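Local coordinates for protein pyocin-S2 (Pseudomonas aeruginosa, PDB 4QKO) that is a bacteriocin that kills sensitive bacteria by breaking down their chromosomal DNA, the nuclease domain being held here in complex with its immunity protein, at residues F46-W49 against R50-R53; A61-P64 against E65-K68; P84-E88 against S89-G93. One frame throughout, in Å; residues are numbered along the deposited sequence.

Contact 1: residues F46-W49 against R50-R53; sequences FKNW and RDFR
The side-chain carbonyl of Asn48, its OD1, accepts from Asp51 N at 2.8 Å, with the donor lying almost on the extension of the amide C=O (172°). Asn48 CG is folded in between its own backbone N and carbonyl carbon (chi1 50°), which turns the amide back over the start of the helix. Asp51 returns a bond to the residue before the cap: its OD2 accepts from Lys47 N at 3.0 Å, in a nearly straight bond that arrives on the anti side of the carboxylate. Amide and carboxylate planes are steeply turned against each other, and Asp51 OD1 is held by Gln55, one turn further along. Asn48 is thus the N-cap of helix 49-62, just after strand 45-46, in the DNase domain of the colicin/pyocin family. Backbone bonds begin at once behind the cap, a weak one from Phe52 N to Asn48 O and a firmer one from Arg53 N to Trp49 O at 3.0 Å.

Beneath the cap, Phe46, Trp49 and Phe52 form a buried aromatic cluster. The Phe52 ring turns its edge to both neighbours: Phe52 CD1 lies over one face of Phe46, 3.6 Å from Phe46 CE2, while Phe52 CE2, at the opposite corner of the ring, sits over the six-membered ring of Trp49, 3.5 Å from Trp49 CH2. The pair with Phe46 is T-shaped, ring planes at 71°; the pair with Trp49 is also edge-to-face, but further from perpendicular. Phe52 CA adds a CH-pi contact to the Phe46 face. Tyr113 meets both phenylalanines, and Arg4 makes a cation-pi contact with Trp49, whose side chain is about 9 Å from the bound magnesium ion. Arg53 CB touches Trp49 O, and its guanidinium reaches out to a salt bridge with Glu31 of the immunity protein.

Contact 2: residues A61-P64 against E65-K68; sequences ANDP and ELSK
In Asp63 the carboxylate is swung away from the backbone N (chi1 -176°), which carries it forward over the amides of Glu65 and Leu66. Ser67 OG is tucked in over its own main chain (chi1 68°), so that the hydroxyl swings back to the backbone of the same aspartate. The two residues therefore interlock. Asp63 OD2 accepts from Leu66 N at 3.0 Å in an almost straight bond (172°), met on the anti side of the carboxylate, and more weakly from Glu65 N. In return, Asp63 O receives both Ser67 N at 3.0 Å and Ser67 OG at 2.8 Å, one from each face of the carbonyl plane.

The weak bond to Glu65 N closes an Asx turn just beyond the end of helix 49-62. It accompanies residues 65-68, which have helical backbone angles without a regular helix's bonds. Leu66 CG and CD1 lie against the same Asp63 OD2, 3.5 Å away at CG, while the leucine itself packs on Trp21 and Ile37. Outside the turn, Lys68 lays its CG near Pro64 O, and its bent chain brings NZ to Glu65 OE1 at 3.0 Å, a salt bridge on the exposed side. Gln36 of helix 35-41 donates to Asp63 OD2 as well, so two good N-H donors and a weaker third converge on one carboxylate oxygen, an environment that would be expected to favour the charged form of Asp63.

Contact 3: residues P84-E88 against S89-G93; sequences PYVRE and SEQAG
Gln91 folds back along the turn, and its amide comes to the main chain five residues earlier: NE2 donates weakly to Val86 O at 3.3 Å, though at a good angle (165°). The chain, extended beyond CG, runs past the backbone of Arg87 and Glu88, with Gln91 CG 3.4 Å from Arg87 O and Gln91 CD 3.8 Å from Glu88 CA. Beside it Glu88 bends at chi2 (-85°), bringing its carboxylate across the amide. The two flat groups cross at 49°, and two oxygens come close, Glu88 OE2 lying 3.5 Å from Gln91 OE1.

On the inner side, Val86 CG2 packs under the turn, 3.6 Å from Glu90 O and close to Glu90 CB and Gln91 CG. Two backbone bonds shape the peptide path. Glu90 N meets Arg87 O at 2.8 Å and Gln91 N meets Glu88 O at 3.2 Å, both donors standing above the carbonyl planes, as suits a short 3-10 turn in the loop between helix 72-78 and strand 99-102.

Farther out, the partners split between two surroundings. Toward the body of the domain, Val86 rests on Pro123, and Glu90 OE1 is bonded to Thr122, next to helix 123-130, which carries the metal ligand His126. Toward the immunity protein, Glu88 OE2 takes a salt bridge from Lys42 and a bond from Ser51 N of that chain, and Ser51 is also the stronger partner of the Gln91 amide. The turn is therefore part of the interface with the immunity protein, where the positive charge of Lys42 would be expected to stabilise the Glu88 carboxylate in its charged form.

How the contacts relate
The three contacts follow one another along the chain without nesting or crossing, each closing a local turn within the DNase domain. Contact 1 leads from strand 45-46 into the first turn of helix 49-62; contact 2 takes in the last residues of that helix and the start of the passage to helix 72-78. Their centres are 21 Å apart, at the two ends of one helix. Contact 3 falls later, in the loop before strand 99-102, and borders helix 123-130. Its nearest atoms are about 6 Å from those of contact 1. Contacts 1 and 3 both reach the immunity protein, whereas no other chain of the assembly touches contact 2.

Contact 1: residues F46-W49 against R50-R53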
# COMPACT_ATOMS: atom_id res chain seq x y z
N PHE B 46 18.92 -4.06 11.74
CA PHE B 46 18.62 -4.05 10.32
C PHE B 46 19.89 -3.84 9.53
O PHE B 46 20.67 -2.99 9.88
CB PHE B 46 17.62 -2.95 9.99
CG PHE B 46 16.45 -2.97 10.87
CD1 PHE B 46 15.57 -4.04 10.81
CD2 PHE B 46 16.28 -1.98 11.81
CE1 PHE B 46 14.49 -4.10 11.66
CE2 PHE B 46 15.23 -2.03 12.70
CZ PHE B 46 14.34 -3.11 12.62
N LYS B 47 20.07 -4.58 8.43
CA LYS B 47 21.28 -4.37 7.59
C LYS B 47 21.17 -3.10 6.72
O LYS B 47 22.18 -2.46 6.42
CB LYS B 47 21.66 -5.62 6.77
CG LYS B 47 20.58 -6.29 5.95
CD LYS B 47 21.17 -7.43 5.12
CE LYS B 47 21.83 -6.94 3.82
NZ LYS B 47 22.93 -7.84 3.36
N ASN B 48 19.96 -2.70 6.38
CA ASN B 48 19.74 -1.62 5.47
C ASN B 48 18.29 -1.20 5.59
O ASN B 48 17.53 -1.87 6.26
CB ASN B 48 20.00 -2.08 4.03
CG ASN B 48 19.26 -3.37 3.68
OD1 ASN B 48 18.11 -3.58 4.03
ND2 ASN B 48 19.97 -4.28 3.00
N TRP B 49 17.92 -0.12 4.93
CA TRP B 49 16.55 0.43 5.06
C TRP B 49 15.44 -0.51 4.54
O TRP B 49 14.39 -0.57 5.13
CB TRP B 49 16.44 1.78 4.36
CG TRP B 49 15.07 2.40 4.60
CD1 TRP B 49 14.02 2.39 3.74
CD2 TRP B 49 14.63 3.06 5.78
NE1 TRP B 49 12.97 3.01 4.31
CE2 TRP B 49 13.32 3.47 5.55
CE3 TRP B 49 15.25 3.40 7.00
CZ2 TRP B 49 12.57 4.16 6.52
CZ3 TRP B 49 14.53 4.10 7.95
CH2 TRP B 49 13.19 4.49 7.71
N ARG B 50 15.68 -1.23 3.44
CA ARG B 50 14.66 -2.14 2.92
C ARG B 50 14.36 -3.29 3.88
O ARG B 50 13.22 -3.72 4.01
CB ARG B 50 15.07 -2.69 1.56
CG ARG B 50 14.78 -1.75 0.40
CD ARG B 50 13.44 -2.02 -0.28
NE ARG B 50 12.57 -0.86 -0.13
CZ ARG B 50 13.00 0.36 0.17
NH1 ARG B 50 14.30 0.59 0.32
NH2 ARG B 50 12.15 1.35 0.29
N ASP B 51 15.39 -3.78 4.57
CA ASP B 51 15.19 -4.73 5.62
C ASP B 51 14.25 -4.16 6.75
O ASP B 51 13.34 -4.86 7.22
CB ASP B 51 16.60 -5.05 6.14
CG ASP B 51 16.64 -6.12 7.15
OD1 ASP B 51 15.62 -6.81 7.32
OD2 ASP B 51 17.73 -6.29 7.78
N PHE B 52 14.49 -2.95 7.23
CA PHE B 52 13.66 -2.34 8.21
C PHE B 52 12.20 -2.22 7.74
O PHE B 52 11.29 -2.56 8.45
CB PHE B 52 14.15 -0.96 8.53
CG PHE B 52 13.16 -0.11 9.25
CD1 PHE B 52 12.81 -0.37 10.53
CD2 PHE B 52 12.61 0.99 8.62
CE1 PHE B 52 11.93 0.42 11.18
CE2 PHE B 52 11.69 1.78 9.25
CZ PHE B 52 11.34 1.51 10.53
N ARG B 53 12.02 -1.77 6.52
CA ARG B 53 10.69 -1.49 5.95
C ARG B 53 9.85 -2.76 5.84
O ARG B 53 8.67 -2.79 6.19
CB ARG B 53 10.87 -0.82 4.58
CG ARG B 53 9.59 -0.39 3.86
CD ARG B 53 9.98 0.12 2.47
NE ARG B 53 8.86 0.33 1.63
CZ ARG B 53 8.33 -0.60 0.83
NH1 ARG B 53 8.85 -1.84 0.76
NH2 ARG B 53 7.27 -0.29 0.11

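Contact 2: residues A61-P64 against E65-K68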
# COMPACT_ATOMS: atom_id res chain seq x y z
N ALA B 61 0.97 -5.82 9.83
CA ALA B 61 0.01 -6.79 9.31
C ALA B 61 -0.34 -7.92 10.33
O ALA B 61 -1.47 -8.41 10.34
CB ALA B 61 0.52 -7.39 8.01
N ASN B 62 0.62 -8.25 11.20
CA ASN B 62 0.41 -9.21 12.32
C ASN B 62 -0.18 -8.62 13.59
O ASN B 62 -0.47 -9.34 14.51
CB ASN B 62 1.73 -9.84 12.75
CG ASN B 62 2.31 -10.79 11.71
OD1 ASN B 62 1.60 -11.36 10.88
ND2 ASN B 62 3.64 -11.00 11.78
N ASP B 63 -0.31 -7.31 13.69
CA ASP B 63 -0.81 -6.73 14.93
C ASP B 63 -2.31 -6.90 15.03
O ASP B 63 -3.01 -6.55 14.12
CB ASP B 63 -0.48 -5.23 15.05
CG ASP B 63 -0.90 -4.66 16.37
OD1 ASP B 63 -0.33 -5.11 17.35
OD2 ASP B 63 -1.82 -3.82 16.49
N PRO B 64 -2.80 -7.48 16.14
CA PRO B 64 -4.26 -7.68 16.24
C PRO B 64 -5.09 -6.41 16.11
O PRO B 64 -6.18 -6.48 15.54
CB PRO B 64 -4.46 -8.33 17.64
CG PRO B 64 -3.13 -8.85 18.02
CD PRO B 64 -2.05 -8.21 17.19
N GLU B 65 -4.62 -5.29 16.59
CA GLU B 65 -5.44 -4.08 16.48
C GLU B 65 -5.33 -3.36 15.13
O GLU B 65 -6.35 -3.00 14.50
CB GLU B 65 -5.20 -3.14 17.67
CG GLU B 65 -5.79 -3.68 18.99
CD GLU B 65 -7.29 -4.02 18.87
OE1 GLU B 65 -8.10 -3.20 18.33
OE2 GLU B 65 -7.68 -5.14 19.32
N LEU B 66 -4.10 -3.10 14.70
CA LEU B 66 -3.87 -2.39 13.46
C LEU B 66 -4.30 -3.18 12.26
O LEU B 66 -4.76 -2.60 11.30
CB LEU B 66 -2.39 -2.07 13.30
CG LEU B 66 -1.83 -1.08 14.32
CD1 LEU B 66 -0.30 -1.13 14.38
CD2 LEU B 66 -2.36 0.33 13.99
N SER B 67 -4.18 -4.49 12.28
CA SER B 67 -4.57 -5.25 11.08
C SER B 67 -6.06 -5.16 10.76
O SER B 67 -6.42 -5.30 9.63
CB SER B 67 -4.14 -6.73 11.19
OG SER B 67 -4.88 -7.34 12.20
N LYS B 68 -6.88 -4.83 11.73
CA LYS B 68 -8.31 -4.55 11.45
C LYS B 68 -8.57 -3.32 10.55
O LYS B 68 -9.68 -3.19 9.98
CB LYS B 68 -9.10 -4.40 12.78
CG LYS B 68 -8.85 -5.55 13.72
CD LYS B 68 -9.83 -5.71 14.86
CE LYS B 68 -9.79 -4.57 15.86
NZ LYS B 68 -10.26 -5.03 17.21

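Contact 3: residues P84-E88 against S89-G93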
# COMPACT_ATOMS: atom_id res chain seq x y z
N PRO B 84 1.40 -0.57 2.21
CA PRO B 84 0.12 -0.52 1.59
C PRO B 84 0.06 0.56 0.54
O PRO B 84 0.75 1.59 0.61
CB PRO B 84 -0.83 -0.16 2.72
CG PRO B 84 0.03 0.45 3.78
CD PRO B 84 1.41 -0.07 3.60
N TYR B 85 -0.83 0.32 -0.41
CA TYR B 85 -1.20 1.37 -1.37
C TYR B 85 -2.07 2.46 -0.70
O TYR B 85 -2.88 2.16 0.20
CB TYR B 85 -1.99 0.76 -2.58
CG TYR B 85 -1.12 -0.14 -3.46
CD1 TYR B 85 -0.94 -1.50 -3.13
CD2 TYR B 85 -0.48 0.34 -4.52
CE1 TYR B 85 -0.16 -2.33 -3.92
CE2 TYR B 85 0.28 -0.47 -5.35
CZ TYR B 85 0.46 -1.81 -5.02
OH TYR B 85 1.25 -2.64 -5.81
N VAL B 86 -1.82 3.74 -1.04
CA VAL B 86 -2.68 4.81 -0.58
C VAL B 86 -3.92 4.97 -1.46
O VAL B 86 -4.07 4.39 -2.55
CB VAL B 86 -1.96 6.17 -0.41
CG1 VAL B 86 -0.77 5.98 0.52
CG2 VAL B 86 -1.48 6.69 -1.76
N ARG B 87 -4.84 5.70 -0.93
CA ARG B 87 -6.04 6.09 -1.67
C ARG B 87 -5.65 6.86 -2.90
O ARG B 87 -4.64 7.57 -2.91
CB ARG B 87 -6.96 6.94 -0.81
CG ARG B 87 -7.67 6.16 0.28
CD ARG B 87 -8.30 7.13 1.27
NE ARG B 87 -9.01 6.39 2.32
CZ ARG B 87 -10.22 5.86 2.18
NH1 ARG B 87 -10.95 6.02 1.08
NH2 ARG B 87 -10.71 5.14 3.19
N GLU B 88 -6.43 6.72 -3.96
CA GLU B 88 -6.20 7.42 -5.19
C GLU B 88 -5.99 8.91 -4.95
O GLU B 88 -5.10 9.50 -5.56
CB GLU B 88 -7.37 7.17 -6.15
CG GLU B 88 -7.26 5.80 -6.85
CD GLU B 88 -6.39 5.82 -8.11
OE1 GLU B 88 -6.21 6.92 -8.70
OE2 GLU B 88 -5.88 4.76 -8.53
N SER B 89 -6.75 9.48 -4.02
CA SER B 89 -6.63 10.95 -3.71
C SER B 89 -5.31 11.38 -3.12
O SER B 89 -5.00 12.59 -3.02
CB SER B 89 -7.85 11.39 -2.86
OG SER B 89 -7.88 10.74 -1.61
N GLU B 90 -4.49 10.40 -2.72
CA GLU B 90 -3.22 10.63 -2.04
C GLU B 90 -2.00 10.17 -2.82
O GLU B 90 -0.85 10.20 -2.31
CB GLU B 90 -3.28 9.95 -0.66
CG GLU B 90 -4.27 10.59 0.29
CD GLU B 90 -3.95 12.07 0.62
OE1 GLU B 90 -2.75 12.44 0.78
OE2 GLU B 90 -4.89 12.89 0.79
N GLN B 91 -2.24 9.67 -4.03
CA GLN B 91 -1.20 9.27 -4.97
C GLN B 91 -0.63 10.58 -5.62
O GLN B 91 -1.33 11.59 -5.78
CB GLN B 91 -1.74 8.32 -6.04
CG GLN B 91 -2.36 7.05 -5.36
CD GLN B 91 -2.86 6.00 -6.30
OE1 GLN B 91 -2.80 6.16 -7.49
NE2 GLN B 91 -3.42 4.93 -5.77
N ALA B 92 0.64 10.57 -5.89
CA ALA B 92 1.28 11.75 -6.44
C ALA B 92 2.18 11.13 -7.44
O ALA B 92 3.25 10.63 -7.08
CB ALA B 92 2.02 12.51 -5.38
N GLY B 93 1.54 10.95 -8.62
CA GLY B 93 2.13 10.43 -9.83
C GLY B 93 2.47 8.97 -9.71
O GLY B 93 1.55 8.13 -9.51